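Local atomic coordinates of soluble epoxide hydrolase (Bacillus megaterium, PDB entry 4INZ), a protein that belongs to the alpha/beta hydrolase fold superfamily and is named a soluble epoxide hydrolase. Residues E39-L44 / T109-D114. The protein carries 1 engineered substitution. Numbering follows the deposited sequence.
Sequences ELMLFL and TLVVHD
F43 and V111 stand as neighbours on one face of the sheet, their side chains rising in the same direction. With CG of F43 anti to its carbonyl carbon (chi1 -61°), CD2 of the ring comes within 3.5 Å of CB of V111. CB and CG1 of V111 meet CD2 and CE2, while CG2 reaches both CE2 and, at 3.7 Å, CG of M41; a beta-branched residue suits a place with two partners. T109 shares this face, and its hydroxyl suits a polar strand start: a water links OG1 to the carbonyl O of L40, to which it donates. Beneath these side chains, strands 40-44 and 109-112 run parallel in the central alpha/beta hydrolase sheet, although helix 55-61, strand 66-70 and helix 89-102 separate them in sequence. L42 O receives N of V111 at 2.9 Å, and L44 N gives a 2.8 Å bond to V111 O. On the opposite face the side chains of these two segments, L42, L44, L110 and V112, are all aliphatic. CD1 of L110 reaches CD2 of L42 at 4.0 Å, and CD1 of L44 touches both CD1 of L110 and CG1 of V112, forked leucine ends suiting such multiple contacts. Past the strand end, H113 N bonds weakly to L44 O (3.1 Å). D114 precedes helix 115-126 without a capping bond, its OD2 accepting F47 N; its strained backbone (phi 59°, psi -126°) is consistent with the family's nucleophile elbow.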
# COMPACT_ATOMS: atom_id res chain seq x y z
N GLU A 39 -5.56 -17.01 12.16
CA GLU A 39 -5.35 -16.80 10.74
C GLU A 39 -4.54 -15.53 10.51
O GLU A 39 -4.65 -14.58 11.30
CB GLU A 39 -6.69 -16.72 10.00
CG GLU A 39 -7.52 -18.00 10.08
CD GLU A 39 -6.80 -19.19 9.47
OE1 GLU A 39 -6.75 -20.27 10.12
OE2 GLU A 39 -6.28 -19.06 8.34
N LEU A 40 -3.75 -15.51 9.45
CA LEU A 40 -2.89 -14.37 9.16
C LEU A 40 -3.65 -13.23 8.49
O LEU A 40 -4.33 -13.43 7.47
CB LEU A 40 -1.73 -14.80 8.26
CG LEU A 40 -0.74 -13.73 7.81
CD1 LEU A 40 -0.01 -13.13 9.02
CD2 LEU A 40 0.26 -14.33 6.82
N MET A 41 -3.54 -12.04 9.08
CA MET A 41 -3.98 -10.81 8.44
C MET A 41 -2.71 -9.99 8.19
O MET A 41 -2.10 -9.47 9.13
CB MET A 41 -4.97 -10.05 9.32
CG MET A 41 -5.56 -8.81 8.64
SD MET A 41 -6.79 -7.99 9.68
CE MET A 41 -8.17 -9.14 9.52
N LEU A 42 -2.31 -9.91 6.93
CA LEU A 42 -1.06 -9.27 6.54
C LEU A 42 -1.33 -7.91 5.92
O LEU A 42 -2.09 -7.81 4.96
CB LEU A 42 -0.32 -10.17 5.54
CG LEU A 42 0.99 -9.66 4.96
CD1 LEU A 42 2.02 -9.46 6.07
CD2 LEU A 42 1.51 -10.64 3.91
N PHE A 43 -0.72 -6.87 6.48
CA PHE A 43 -0.95 -5.48 6.07
C PHE A 43 0.25 -4.95 5.30
O PHE A 43 1.39 -5.07 5.76
CB PHE A 43 -1.13 -4.57 7.29
CG PHE A 43 -2.30 -4.91 8.17
CD1 PHE A 43 -2.18 -5.90 9.15
CD2 PHE A 43 -3.50 -4.21 8.07
CE1 PHE A 43 -3.24 -6.21 9.98
CE2 PHE A 43 -4.58 -4.51 8.90
CZ PHE A 43 -4.45 -5.51 9.86
N LEU A 44 -0.02 -4.33 4.15
CA LEU A 44 1.02 -3.74 3.31
C LEU A 44 0.78 -2.24 3.12
O LEU A 44 -0.21 -1.84 2.48
CB LEU A 44 1.03 -4.40 1.93
CG LEU A 44 1.11 -5.92 1.86
CD1 LEU A 44 1.22 -6.36 0.41
CD2 LEU A 44 2.29 -6.45 2.67
N THR A 109 -5.58 -13.12 4.96
CA THR A 109 -6.39 -11.97 4.59
C THR A 109 -5.38 -10.88 4.33
O THR A 109 -4.56 -10.59 5.20
CB THR A 109 -7.30 -11.56 5.75
OG1 THR A 109 -8.24 -12.61 6.00
CG2 THR A 109 -8.06 -10.27 5.42
N LEU A 110 -5.41 -10.31 3.12
CA LEU A 110 -4.43 -9.31 2.71
C LEU A 110 -5.03 -7.90 2.73
O LEU A 110 -6.06 -7.65 2.09
CB LEU A 110 -3.91 -9.64 1.31
CG LEU A 110 -2.67 -8.88 0.84
CD1 LEU A 110 -1.49 -9.21 1.74
CD2 LEU A 110 -2.35 -9.22 -0.62
N VAL A 111 -4.40 -7.00 3.47
CA VAL A 111 -4.91 -5.63 3.66
C VAL A 111 -3.89 -4.64 3.11
O VAL A 111 -2.74 -4.64 3.54
CB VAL A 111 -5.16 -5.35 5.15
CG1 VAL A 111 -5.88 -4.01 5.34
CG2 VAL A 111 -5.96 -6.48 5.76
N VAL A 112 -4.30 -3.80 2.17
CA VAL A 112 -3.31 -3.08 1.37
C VAL A 112 -3.66 -1.62 1.11
O VAL A 112 -4.83 -1.25 1.11
CB VAL A 112 -3.08 -3.79 0.01
CG1 VAL A 112 -2.65 -5.24 0.24
CG2 VAL A 112 -4.35 -3.75 -0.83
N HIS A 113 -2.64 -0.80 0.86
CA HIS A 113 -2.80 0.64 0.70
C HIS A 113 -1.68 1.19 -0.19
O HIS A 113 -0.52 0.81 -0.04
CB HIS A 113 -2.74 1.30 2.09
CG HIS A 113 -2.75 2.80 2.08
ND1 HIS A 113 -3.77 3.54 1.51
CD2 HIS A 113 -1.90 3.69 2.63
CE1 HIS A 113 -3.52 4.83 1.69
NE2 HIS A 113 -2.39 4.94 2.37
N ASP A 114 -2.04 2.05 -1.15
CA ASP A 114 -1.06 2.82 -1.94
C ASP A 114 -0.11 1.87 -2.69
O ASP A 114 -0.59 0.98 -3.41
CB ASP A 114 -0.33 3.82 -1.03
CG ASP A 114 0.49 4.84 -1.80
OD1 ASP A 114 -0.08 5.87 -2.24
OD2 ASP A 114 1.71 4.63 -1.95
O HOH W 1 -7.05 -14.54 7.48